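Local structure of carbohydrate-binding protein (6N1B) at residues M170-S175 and D245-G250; L29-G34 and P319-G324; Y73-M78 and N85-A90. The protein probably removes the acetyl group from the N-acetylgalactosamine of the A blood group antigen, and binds the related B trisaccharide in a pocket beside a calcium ion. All coordinates share one frame; numbering follows the deposited sequence.

The fold follows a five-bladed beta-propeller layout, and the three contacts sample it at different depths. Contact 3 is fully buried and lies nearest the centre of the chain, holding together two strands of one blade by backbone bonds and a tyrosine laid over its partner. Contacts 1 and 2 are partly buried, lie on opposite sides of the chain's centre, and join parts of different blades through side chains and water. Contact 1 is the more polar, with a guanidinium and two waters doing most of the work; contact 2 sets leucine packing beside one lysine. No two touch, and both other contacts fall within the long chain loop that contact 2 closes.

Contact 1. Residues M170-S175 and D245-G250; sequences MTRVWS and DGITWG
Arg172 and Trp174 meet Ile247 and Thr248 where an excursion of one propeller blade comes against the outer turn of the next, a turn whose sequence and folding recall the Asp box common in propellers. Asp245 organises that turn: its OD1 receives Ile247 N at 2.9 Å, an Asx turn, and also the amide of Thr248, while Ser243 bonds several of the turn's backbone atoms.

Arg172 reaches across with a chain bent at chi3 (60°), which brings the guanidinium edge to the turn. NE points almost straight at Thr248 OG1, 2.9 Å away with an N-H...O angle of 169°, and the hydroxyl lies in the guanidinium plane. NH2 bonds Ile247 O at 2.9 Å less directly, approaching from well above the carbonyl plane; the same nitrogen also bonds Thr194 O, so the blade that carries Arg172 helps to fix the group's rotation.

Water continues the polar network. One molecule accepts a hydrogen bond from Thr248 OG1 at 2.7 Å and donates to Arg172 O and to Asp245 OD2, the latter at 2.6 Å. A second accepts from Trp174 N and donates to Asp245 OD2. Beside these bonds, Ile247 CD1 packs 3.8 Å from Trp174 CB, the two side chains crossing at about a right angle. The indole is itself held by stacking on Tyr129 and by a bond from NE1 to Tyr156 OH.

The charged groups of Arg172 and Asp245 do not meet: Arg172 NE is 7.0 Å from Asp245 OD2, and the two are linked indirectly, through Thr248 OG1 and the water that bonds Asp245 OD2. Such a chain would probably polarise the hydroxyl and favour a negatively charged Asp245.

Contact 2. Residues L29-G34 and P319-G324; sequences LNKAPG and PLLSPG
Leu29 packs against Leu320 and Leu321 to form the apolar half of this contact. Its CG lies 3.7 Å from Leu320 CD1, and its CD1 meets the branch point of the same residue, so that one methyl of Leu320 sits against the fork of Leu29. Leu321, the next residue, offers its CD1, 4.1 Å from Leu29 CB and 3.7 Å from Lys31 CE. That single methyl thus touches both Leu29 and Lys31, whose side chains leave the backbone toward residues 319-324, and the aliphatic part of the lysine serves as a further apolar surface. Tyr356, from the blade's next strand but one, touches both Lys31 and Leu321.

The topology gives these touches their meaning. Strand 30-31, near the N-terminus, pairs with strand 385-395 and forms the outermost strand of the last blade, the closure of a propeller ring often called a Velcro. Residues 319-324 belong to the connection from the preceding blade, where Leu320 and Leu321 both face Leu301 in a classic beta bulge.

Hydrogen bonding is concentrated on the lysine. Beyond CG its chain is fully extended (chi3 175°), carrying NZ to Ser322 O at 2.8 Å, with the donor nearly in line with the carbonyl (C=O...N angle 167°). The ammonium also forms a salt bridge with Asp330, so its charge is met on the same connection as the carbonyl it grips.

Water bridges the other end: one molecule accepts from Leu29 N at 2.9 Å and donates to Leu320 O at 2.7 Å. Another donates to Pro323 O and receives a weak, long bond from Lys31 NZ.

Contact 3. Residues Y73-M78 and N85-A90; sequences YTPNVM and NPSIVA
Tyr73 and Ser87 form an antiparallel hydrogen-bonded pair, with Tyr73 N donating to Ser87 O at 3.0 Å and Ser87 N to Tyr73 O at 2.9 Å. The short strands 73-75 and 87-90 run at 122° to each other, far from strict antiparallelism, and this is the only bridge between them here. Tyr73 O receives further support from the CA-H of Pro86. Two residues on, the pairing does not continue: Pro75 has no N-H to give, and its CD comes to 3.4 Å from Asn85 O. That carbonyl is satisfied from within its own segment by the hydroxyl of Ser87, OG donating at 3.0 Å.

The two strands are arms of a beta hairpin, with strand 67-75 between 52-60 and 87-91. Arg79 and Ser81, in the connection between the arms, line the glycan pocket, and the side chain of Thr74 is about 7 Å from a calcium ion and about 8 Å from the alpha-galactose of the bound trisaccharide. Tyr73 and Ser87 thus pair at the end of the hairpin from which that connection leaves.

Among side chains the tyrosine dominates. With CG held in the crowded position between backbone N and carbonyl carbon (chi1 62°), the ring folds over its cross-strand partner. Ser87 CB sits above one face in a CH-pi contact, 3.8 Å from the ring centroid and displaced toward the rim. Val89 CG2 touches Tyr73 CE1 at 3.8 Å, the two side chains crossing at about a right angle. Tyr73 OH bonds Pro39 O, and Phe38 meets the ring edge-to-face. Thr74 turns its methyl to the Asn85-Pro86 peptide, CG2 standing against Pro86 N.

Contact 1. Residues M170-S175 and D245-G250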
ATOM      1  N   MET A 170     -13.458  12.415  22.600  1.00 13.19           N
ATOM      2  CA  MET A 170     -14.260  13.649  22.587  1.00 15.72           C
ATOM      3  C   MET A 170     -13.622  14.799  21.910  1.00 12.83           C
ATOM      4  O   MET A 170     -14.280  15.646  21.338  1.00 18.60           O
ATOM      5  CB  MET A 170     -14.740  13.865  23.961  1.00 18.62           C
ATOM      6  CG  MET A 170     -15.856  12.699  24.409  1.00 20.37           C
ATOM      7  SD  MET A 170     -16.348  13.098  25.913  1.00 21.19           S
ATOM      8  CE  MET A 170     -16.743  11.535  26.708  1.00 22.14           C
ATOM      9  N   THR A 171     -12.325  14.936  22.109  1.00 12.66           N
ATOM     10  CA  THR A 171     -11.552  15.974  21.496  1.00 13.29           C
ATOM     11  C   THR A 171     -10.787  15.534  20.214  1.00 13.08           C
ATOM     12  O   THR A 171     -10.235  16.355  19.488  1.00 13.92           O
ATOM     13  CB  THR A 171     -10.512  16.525  22.475  1.00 16.27           C
ATOM     14  OG1 THR A 171      -9.627  15.488  22.811  1.00 15.54           O
ATOM     15  CG2 THR A 171     -11.153  17.182  23.693  1.00 21.76           C
ATOM     16  N   ARG A 172     -10.660  14.206  20.045  1.00 12.09           N
ATOM     17  CA  ARG A 172      -9.804  13.601  19.000  1.00 11.51           C
ATOM     18  C   ARG A 172      -8.360  13.933  19.183  1.00 11.64           C
ATOM     19  O   ARG A 172      -7.560  13.703  18.276  1.00 13.42           O
ATOM     20  CB  ARG A 172     -10.280  13.867  17.565  1.00 12.39           C
ATOM     21  CG  ARG A 172     -11.712  13.416  17.315  1.00 11.46           C
ATOM     22  CD  ARG A 172     -12.255  13.793  15.930  1.00 12.57           C
ATOM     23  NE  ARG A 172     -11.472  13.216  14.838  1.00 11.39           N
ATOM     24  CZ  ARG A 172     -11.682  11.996  14.285  1.00 10.93           C
ATOM     25  NH1 ARG A 172     -12.596  11.186  14.741  1.00 13.70           N
ATOM     26  NH2 ARG A 172     -10.920  11.639  13.273  1.00 11.81           N
ATOM     27  N   VAL A 173      -7.958  14.205  20.446  1.00 11.54           N
ATOM     28  CA  VAL A 173      -6.541  14.429  20.735  1.00 11.50           C
ATOM     29  C   VAL A 173      -5.856  13.209  21.290  1.00 10.11           C
ATOM     30  O   VAL A 173      -6.323  12.581  22.277  1.00 11.53           O
ATOM     31  CB  VAL A 173      -6.406  15.627  21.708  1.00 13.26           C
ATOM     32  CG1 VAL A 173      -4.937  15.832  22.270  1.00 15.87           C
ATOM     33  CG2 VAL A 173      -6.942  16.916  21.049  1.00 15.30           C
ATOM     34  N   TRP A 174      -4.751  12.854  20.628  1.00 10.36           N
ATOM     35  CA  TRP A 174      -3.857  11.805  21.098  1.00 10.77           C
ATOM     36  C   TRP A 174      -2.787  12.420  21.967  1.00 11.98           C
ATOM     37  O   TRP A 174      -1.894  13.112  21.452  1.00 12.53           O
ATOM     38  CB  TRP A 174      -3.287  11.114  19.878  1.00 10.71           C
ATOM     39  CG  TRP A 174      -2.348   9.955  20.121  1.00  9.64           C
ATOM     40  CD1 TRP A 174      -2.087   9.298  21.288  1.00 10.31           C
ATOM     41  CD2 TRP A 174      -1.495   9.356  19.108  1.00  9.95           C
ATOM     42  NE1 TRP A 174      -1.199   8.266  21.030  1.00 10.74           N
ATOM     43  CE2 TRP A 174      -0.809   8.301  19.718  1.00 10.14           C
ATOM     44  CE3 TRP A 174      -1.259   9.632  17.776  1.00 10.12           C
ATOM     45  CZ2 TRP A 174       0.094   7.507  19.055  1.00 10.79           C
ATOM     46  CZ3 TRP A 174      -0.378   8.805  17.101  1.00 10.28           C
ATOM     47  CH2 TRP A 174       0.305   7.762  17.726  1.00 11.36           C
ATOM     48  N   SER A 175      -2.907  12.323  23.267  1.00 12.25           N
ATOM     49  CA  SER A 175      -1.911  12.885  24.149  1.00 13.42           C
ATOM     50  C   SER A 175      -0.692  11.975  24.265  1.00 12.90           C
ATOM     51  O   SER A 175      -0.861  10.734  24.265  1.00 12.88           O
ATOM     52  CB  SER A 175      -2.510  13.105  25.542  1.00 14.51           C
ATOM     53  OG  SER A 175      -3.496  14.153  25.548  1.00 16.99           O
ATOM     54  N   ASP A 245      -2.036  15.926  12.981  1.00  8.60           N
ATOM     55  CA  ASP A 245      -1.764  14.776  13.831  1.00  8.79           C
ATOM     56  C   ASP A 245      -1.937  13.437  13.151  1.00  8.70           C
ATOM     57  O   ASP A 245      -1.568  12.403  13.753  1.00 10.16           O
ATOM     58  CB  ASP A 245      -2.631  14.853  15.118  1.00  9.47           C
ATOM     59  CG  ASP A 245      -4.074  14.814  14.899  1.00  9.90           C
ATOM     60  OD1 ASP A 245      -4.590  14.786  13.755  1.00  9.34           O
ATOM     61  OD2 ASP A 245      -4.796  14.890  15.948  1.00 12.30           O
ATOM     62  N   GLY A 246      -2.507  13.389  11.950  1.00  8.19           N
ATOM     63  CA  GLY A 246      -2.738  12.125  11.302  1.00  9.44           C
ATOM     64  C   GLY A 246      -4.147  11.555  11.602  1.00  9.04           C
ATOM     65  O   GLY A 246      -4.548  10.524  11.035  1.00  9.49           O
ATOM     66  N   ILE A 247      -4.917  12.209  12.425  1.00  8.97           N
ATOM     67  CA  ILE A 247      -6.182  11.726  12.980  1.00  8.72           C
ATOM     68  C   ILE A 247      -7.377  12.505  12.375  1.00  9.39           C
ATOM     69  O   ILE A 247      -8.352  11.913  11.883  1.00 10.27           O
ATOM     70  CB  ILE A 247      -6.212  11.738  14.500  1.00 10.06           C
ATOM     71  CG1 ILE A 247      -5.169  10.725  15.000  1.00 11.78           C
ATOM     72  CG2 ILE A 247      -7.620  11.426  15.017  1.00 11.74           C
ATOM     73  CD1 ILE A 247      -4.925  10.773  16.521  1.00 12.94           C
ATOM     74  N   THR A 248      -7.315  13.844  12.439  1.00  8.74           N
ATOM     75  CA  THR A 248      -8.321  14.754  11.883  1.00  8.79           C
ATOM     76  C   THR A 248      -7.772  15.477  10.673  1.00  9.80           C
ATOM     77  O   THR A 248      -6.738  16.049  10.735  1.00 10.62           O
ATOM     78  CB  THR A 248      -8.855  15.687  12.984  1.00 11.32           C
ATOM     79  OG1 THR A 248      -9.285  14.906  14.116  1.00 12.40           O
ATOM     80  CG2 THR A 248      -9.982  16.539  12.465  1.00 13.67           C
ATOM     81  N   TRP A 249      -8.519  15.377   9.552  1.00  9.85           N
ATOM     82  CA  TRP A 249      -8.038  15.808   8.269  1.00  8.92           C
ATOM     83  C   TRP A 249      -8.866  16.953   7.683  1.00  8.44           C
ATOM     84  O   TRP A 249     -10.075  17.018   7.905  1.00 10.97           O
ATOM     85  CB  TRP A 249      -8.104  14.579   7.306  1.00  9.02           C
ATOM     86  CG  TRP A 249      -7.166  13.483   7.734  1.00  8.38           C
ATOM     87  CD1 TRP A 249      -7.437  12.485   8.648  1.00  9.36           C
ATOM     88  CD2 TRP A 249      -5.794  13.315   7.307  1.00  7.87           C
ATOM     89  NE1 TRP A 249      -6.276  11.731   8.829  1.00  8.69           N
ATOM     90  CE2 TRP A 249      -5.267  12.240   8.032  1.00  8.34           C
ATOM     91  CE3 TRP A 249      -4.969  14.034   6.469  1.00  8.21           C
ATOM     92  CZ2 TRP A 249      -3.934  11.807   7.832  1.00  8.41           C
ATOM     93  CZ3 TRP A 249      -3.637  13.683   6.302  1.00  8.71           C
ATOM     94  CH2 TRP A 249      -3.132  12.540   7.011  1.00  8.26           C
ATOM     95  N   GLY A 250      -8.146  17.808   6.935  1.00  9.16           N
ATOM     96  CA  GLY A 250      -8.820  18.899   6.229  1.00  9.14           C
ATOM     97  C   GLY A 250      -9.428  18.503   4.945  1.00  9.55           C
ATOM     98  O   GLY A 250      -9.494  17.361   4.551  1.00 10.68           O
TER
HETATM   99  O   HOH W   1      -7.398  15.047  15.981  1.00 11.96           O
HETATM  100  O   HOH W   2      -3.714  14.468  18.438  1.00 11.96           O

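Contact 2. Residues L29-G34 and P319-G324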
ATOM      1  N   LEU A  29      13.369  -1.876 -12.991  1.00 10.90           N
ATOM      2  CA  LEU A  29      13.623  -2.624 -11.765  1.00 10.55           C
ATOM      3  C   LEU A  29      13.906  -4.058 -12.105  1.00 11.26           C
ATOM      4  O   LEU A  29      13.351  -4.588 -13.030  1.00 13.64           O
ATOM      5  CB  LEU A  29      12.423  -2.519 -10.801  1.00 10.87           C
ATOM      6  CG  LEU A  29      12.019  -1.158 -10.283  1.00 10.54           C
ATOM      7  CD1 LEU A  29      10.692  -1.237  -9.516  1.00 11.62           C
ATOM      8  CD2 LEU A  29      13.083  -0.484  -9.459  1.00 13.11           C
ATOM      9  N   ASN A  30      14.749  -4.698 -11.261  1.00 10.62           N
ATOM     10  CA  ASN A  30      15.036  -6.125 -11.412  1.00 10.62           C
ATOM     11  C   ASN A  30      14.175  -6.906 -10.460  1.00 11.05           C
ATOM     12  O   ASN A  30      14.324  -6.757  -9.224  1.00 11.66           O
ATOM     13  CB  ASN A  30      16.517  -6.309 -11.082  1.00 12.17           C
ATOM     14  CG  ASN A  30      17.417  -5.597 -12.111  1.00 13.60           C
ATOM     15  OD1 ASN A  30      18.327  -4.822 -11.617  1.00 21.76           O
ATOM     16  ND2 ASN A  30      17.167  -5.775 -13.315  1.00 13.43           N
ATOM     17  N   LYS A  31      13.256  -7.702 -10.981  1.00 10.54           N
ATOM     18  CA  LYS A  31      12.365  -8.531 -10.120  1.00  9.65           C
ATOM     19  C   LYS A  31      13.169  -9.676  -9.518  1.00 10.45           C
ATOM     20  O   LYS A  31      13.958 -10.343 -10.194  1.00 12.76           O
ATOM     21  CB  LYS A  31      11.257  -9.094 -11.009  1.00 10.43           C
ATOM     22  CG  LYS A  31      10.293  -8.056 -11.544  1.00  9.52           C
ATOM     23  CD  LYS A  31       9.340  -8.717 -12.588  1.00  9.42           C
ATOM     24  CE  LYS A  31       8.276  -7.815 -13.081  1.00  9.91           C
ATOM     25  NZ  LYS A  31       7.333  -8.514 -13.984  1.00 10.91           N
ATOM     26  N   ALA A  32      12.935  -9.861  -8.220  1.00 10.61           N
ATOM     27  CA  ALA A  32      13.504 -11.011  -7.542  1.00 11.57           C
ATOM     28  C   ALA A  32      12.741 -12.242  -7.989  1.00 12.63           C
ATOM     29  O   ALA A  32      11.554 -12.218  -8.172  1.00 13.11           O
ATOM     30  CB  ALA A  32      13.425 -10.888  -6.032  1.00 13.03           C
ATOM     31  N   PRO A  33      13.432 -13.400  -8.138  1.00 13.94           N
ATOM     32  CA  PRO A  33      12.717 -14.642  -8.470  1.00 15.17           C
ATOM     33  C   PRO A  33      11.675 -15.018  -7.418  1.00 12.49           C
ATOM     34  O   PRO A  33      11.900 -14.713  -6.230  1.00 14.06           O
ATOM     35  CB  PRO A  33      13.852 -15.690  -8.476  1.00 18.85           C
ATOM     36  CG  PRO A  33      15.116 -14.989  -8.411  1.00 23.42           C
ATOM     37  CD  PRO A  33      14.889 -13.562  -7.948  1.00 16.89           C
ATOM     38  N   GLY A  34      10.613 -15.646  -7.870  1.00 13.39           N
ATOM     39  CA  GLY A  34       9.567 -16.099  -6.928  1.00 12.43           C
ATOM     40  C   GLY A  34       8.849 -14.875  -6.294  1.00 11.00           C
ATOM     41  O   GLY A  34       8.738 -13.832  -6.972  1.00 10.77           O
ATOM     42  N   PRO A 319       7.182   2.477 -18.345  1.00 10.37           N
ATOM     43  CA  PRO A 319       6.753   1.902 -17.051  1.00 10.56           C
ATOM     44  C   PRO A 319       7.925   1.577 -16.173  1.00 10.09           C
ATOM     45  O   PRO A 319       9.001   1.188 -16.625  1.00 11.51           O
ATOM     46  CB  PRO A 319       5.982   0.635 -17.425  1.00 12.44           C
ATOM     47  CG  PRO A 319       6.513   0.314 -18.781  1.00 16.56           C
ATOM     48  CD  PRO A 319       6.929   1.565 -19.430  1.00 12.41           C
ATOM     49  N   LEU A 320       7.713   1.777 -14.880  1.00  9.25           N
ATOM     50  CA  LEU A 320       8.620   1.307 -13.878  1.00  9.26           C
ATOM     51  C   LEU A 320       8.532  -0.215 -13.716  1.00  9.23           C
ATOM     52  O   LEU A 320       9.604  -0.839 -13.411  1.00 10.41           O
ATOM     53  CB  LEU A 320       8.259   1.998 -12.510  1.00 11.28           C
ATOM     54  CG  LEU A 320       9.013   1.637 -11.282  1.00 10.98           C
ATOM     55  CD1 LEU A 320      10.487   2.058 -11.441  1.00 11.46           C
ATOM     56  CD2 LEU A 320       8.401   2.255 -10.038  1.00 10.79           C
ATOM     57  N   LEU A 321       7.406  -0.836 -13.865  1.00  9.78           N
ATOM     58  CA  LEU A 321       7.285  -2.274 -13.669  1.00  9.27           C
ATOM     59  C   LEU A 321       6.074  -2.685 -14.494  1.00  9.22           C
ATOM     60  O   LEU A 321       5.016  -2.030 -14.425  1.00  9.49           O
ATOM     61  CB  LEU A 321       7.132  -2.661 -12.214  1.00 10.30           C
ATOM     62  CG  LEU A 321       7.482  -4.094 -11.809  1.00 10.53           C
ATOM     63  CD1 LEU A 321       8.968  -4.308 -12.015  1.00 11.74           C
ATOM     64  CD2 LEU A 321       7.056  -4.393 -10.424  1.00 12.07           C
ATOM     65  N   SER A 322       6.174  -3.865 -15.174  1.00  9.14           N
ATOM     66  CA  SER A 322       5.125  -4.358 -15.992  1.00 10.22           C
ATOM     67  C   SER A 322       4.800  -5.821 -15.643  1.00  9.89           C
ATOM     68  O   SER A 322       5.698  -6.496 -15.101  1.00 10.54           O
ATOM     69  CB  SER A 322       5.558  -4.265 -17.460  1.00 11.88           C
ATOM     70  OG  SER A 322       5.826  -2.937 -17.881  1.00 13.24           O
ATOM     71  N   PRO A 323       3.653  -6.322 -16.050  1.00  9.19           N
ATOM     72  CA  PRO A 323       3.357  -7.757 -15.853  1.00 10.12           C
ATOM     73  C   PRO A 323       4.433  -8.622 -16.482  1.00 10.71           C
ATOM     74  O   PRO A 323       5.030  -8.288 -17.524  1.00 11.40           O
ATOM     75  CB  PRO A 323       1.981  -7.938 -16.517  1.00 11.78           C
ATOM     76  CG  PRO A 323       1.391  -6.602 -16.535  1.00 13.82           C
ATOM     77  CD  PRO A 323       2.483  -5.589 -16.616  1.00 11.68           C
ATOM     78  N   GLY A 324       4.648  -9.767 -15.829  1.00 10.46           N
ATOM     79  CA  GLY A 324       5.575 -10.769 -16.364  1.00 12.00           C
ATOM     80  C   GLY A 324       5.010 -11.488 -17.579  1.00 12.72           C
ATOM     81  O   GLY A 324       3.837 -11.323 -17.987  1.00 11.92           O
TER
HETATM   82  O   HOH W   3      11.101  -2.755 -14.630  1.00 17.59           O
HETATM   83  O   HOH W   4       7.925  -7.460 -17.245  1.00 33.69           O

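Contact 3. Residues Y73-M78 and N85-A90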
ATOM      1  N   TYR A  73      -0.685  -5.411   5.326  1.00  8.02           N
ATOM      2  CA  TYR A  73      -1.094  -5.939   4.053  1.00  8.11           C
ATOM      3  C   TYR A  73      -2.506  -6.503   4.233  1.00  8.30           C
ATOM      4  O   TYR A  73      -3.058  -6.556   5.344  1.00  8.70           O
ATOM      5  CB  TYR A  73      -0.128  -7.067   3.577  1.00  8.96           C
ATOM      6  CG  TYR A  73      -0.073  -8.268   4.482  1.00  8.35           C
ATOM      7  CD1 TYR A  73       0.593  -8.217   5.719  1.00  9.54           C
ATOM      8  CD2 TYR A  73      -0.734  -9.409   4.193  1.00 10.34           C
ATOM      9  CE1 TYR A  73       0.574  -9.264   6.571  1.00  8.95           C
ATOM     10  CE2 TYR A  73      -0.761 -10.509   5.089  1.00  9.18           C
ATOM     11  CZ  TYR A  73      -0.074 -10.396   6.240  1.00  9.08           C
ATOM     12  OH  TYR A  73      -0.055 -11.458   7.137  1.00 11.41           O
ATOM     13  N   THR A  74      -3.116  -6.936   3.110  1.00  8.48           N
ATOM     14  CA  THR A  74      -4.462  -7.600   3.213  1.00  8.47           C
ATOM     15  C   THR A  74      -4.432  -8.880   2.404  1.00  7.61           C
ATOM     16  O   THR A  74      -4.103  -8.859   1.213  1.00  9.09           O
ATOM     17  CB  THR A  74      -5.537  -6.713   2.620  1.00  8.90           C
ATOM     18  OG1 THR A  74      -5.096  -6.183   1.344  1.00  9.52           O
ATOM     19  CG2 THR A  74      -5.892  -5.570   3.508  1.00 10.09           C
ATOM     20  N   PRO A  75      -4.848  -9.985   3.001  1.00  8.82           N
ATOM     21  CA  PRO A  75      -5.217 -11.094   2.192  1.00  9.23           C
ATOM     22  C   PRO A  75      -6.210 -10.723   1.160  1.00  8.98           C
ATOM     23  O   PRO A  75      -6.980  -9.760   1.304  1.00  9.58           O
ATOM     24  CB  PRO A  75      -5.905 -12.087   3.224  1.00  9.23           C
ATOM     25  CG  PRO A  75      -5.258 -11.680   4.543  1.00 10.28           C
ATOM     26  CD  PRO A  75      -5.178 -10.192   4.423  1.00 10.04           C
ATOM     27  N   ASN A  76      -6.306 -11.472   0.047  1.00  9.34           N
ATOM     28  CA  ASN A  76      -7.423 -11.319  -0.888  1.00  9.94           C
ATOM     29  C   ASN A  76      -7.524 -12.538  -1.770  1.00 10.20           C
ATOM     30  O   ASN A  76      -6.511 -13.166  -2.071  1.00 10.57           O
ATOM     31  CB  ASN A  76      -7.316 -10.052  -1.744  1.00 11.66           C
ATOM     32  CG  ASN A  76      -8.676  -9.535  -2.190  1.00 12.14           C
ATOM     33  OD1 ASN A  76      -9.692  -9.803  -1.547  1.00 12.61           O
ATOM     34  ND2 ASN A  76      -8.656  -8.778  -3.348  1.00 18.38           N
ATOM     35  N   VAL A  77      -8.761 -12.832  -2.209  1.00  9.27           N
ATOM     36  CA  VAL A  77      -9.041 -13.864  -3.223  1.00  9.76           C
ATOM     37  C   VAL A  77     -10.057 -13.301  -4.197  1.00  9.98           C
ATOM     38  O   VAL A  77     -10.791 -12.362  -3.844  1.00 10.87           O
ATOM     39  CB  VAL A  77      -9.588 -15.169  -2.531  1.00 10.01           C
ATOM     40  CG1 VAL A  77      -8.561 -15.728  -1.555  1.00 10.27           C
ATOM     41  CG2 VAL A  77     -10.914 -14.964  -1.896  1.00 10.20           C
ATOM     42  N   MET A  78     -10.170 -13.906  -5.354  1.00  9.66           N
ATOM     43  CA  MET A  78     -11.253 -13.589  -6.264  1.00  9.89           C
ATOM     44  C   MET A  78     -12.592 -14.014  -5.709  1.00 10.65           C
ATOM     45  O   MET A  78     -12.738 -14.949  -4.927  1.00 11.91           O
ATOM     46  CB  MET A  78     -11.050 -14.272  -7.599  1.00 11.25           C
ATOM     47  CG  MET A  78      -9.776 -13.814  -8.374  1.00 10.10           C
ATOM     48  SD  MET A  78      -9.644 -12.060  -8.691  1.00 12.35           S
ATOM     49  CE  MET A  78     -10.886 -11.854  -9.920  1.00 13.66           C
ATOM     50  N   ASN A  85      -8.553  -8.181   5.109  1.00  9.96           N
ATOM     51  CA  ASN A  85      -8.530  -7.473   6.386  1.00  9.35           C
ATOM     52  C   ASN A  85      -7.141  -7.186   6.807  1.00  9.16           C
ATOM     53  O   ASN A  85      -6.269  -8.097   6.831  1.00 10.28           O
ATOM     54  CB  ASN A  85      -9.284  -8.283   7.409  1.00 10.13           C
ATOM     55  CG  ASN A  85     -10.691  -8.598   6.856  1.00  9.01           C
ATOM     56  OD1 ASN A  85     -11.085  -9.833   6.804  1.00 12.55           O
ATOM     57  ND2 ASN A  85     -11.404  -7.616   6.466  1.00  7.52           N
ATOM     58  N   PRO A  86      -6.838  -5.919   7.146  1.00  9.57           N
ATOM     59  CA  PRO A  86      -5.463  -5.522   7.562  1.00  9.68           C
ATOM     60  C   PRO A  86      -4.808  -6.503   8.521  1.00  9.27           C
ATOM     61  O   PRO A  86      -5.390  -6.883   9.534  1.00  9.13           O
ATOM     62  CB  PRO A  86      -5.668  -4.142   8.180  1.00 10.11           C
ATOM     63  CG  PRO A  86      -6.818  -3.609   7.411  1.00 11.90           C
ATOM     64  CD  PRO A  86      -7.725  -4.795   7.097  1.00  9.55           C
ATOM     65  N   SER A  87      -3.585  -6.882   8.156  1.00  8.11           N
ATOM     66  CA  SER A  87      -2.759  -7.862   8.821  1.00  8.16           C
ATOM     67  C   SER A  87      -1.341  -7.284   8.931  1.00  8.14           C
ATOM     68  O   SER A  87      -0.916  -6.503   8.077  1.00  8.98           O
ATOM     69  CB  SER A  87      -2.789  -9.167   8.010  1.00  9.98           C
ATOM     70  OG  SER A  87      -4.100  -9.747   8.009  1.00  9.97           O
ATOM     71  N   ILE A  88      -0.621  -7.734   9.983  1.00  8.78           N
ATOM     72  CA  ILE A  88       0.731  -7.210  10.258  1.00  9.38           C
ATOM     73  C   ILE A  88       1.761  -8.360  10.270  1.00  8.49           C
ATOM     74  O   ILE A  88       1.492  -9.454  10.859  1.00  9.86           O
ATOM     75  CB  ILE A  88       0.741  -6.523  11.628  1.00  9.21           C
ATOM     76  CG1 ILE A  88      -0.141  -5.279  11.629  1.00 10.22           C
ATOM     77  CG2 ILE A  88       2.141  -6.233  12.199  1.00  9.60           C
ATOM     78  CD1 ILE A  88       0.472  -4.090  10.893  1.00 11.34           C
ATOM     79  N   VAL A  89       2.920  -8.065   9.678  1.00  8.18           N
ATOM     80  CA  VAL A  89       4.100  -8.910   9.859  1.00  9.09           C
ATOM     81  C   VAL A  89       5.297  -7.968  10.132  1.00  9.48           C
ATOM     82  O   VAL A  89       5.261  -6.752   9.879  1.00  9.72           O
ATOM     83  CB  VAL A  89       4.370  -9.841   8.656  1.00 10.06           C
ATOM     84  CG1 VAL A  89       3.428 -11.031   8.676  1.00 11.53           C
ATOM     85  CG2 VAL A  89       4.336  -9.097   7.334  1.00  9.70           C
ATOM     86  N   ALA A  90       6.409  -8.560  10.575  1.00  9.71           N
ATOM     87  CA  ALA A  90       7.660  -7.926  10.813  1.00  9.87           C
ATOM     88  C   ALA A  90       8.819  -8.757  10.259  1.00  8.86           C
ATOM     89  O   ALA A  90       8.611  -9.975  10.015  1.00 10.34           O
ATOM     90  CB  ALA A  90       7.902  -7.575  12.295  1.00 10.36           C
TER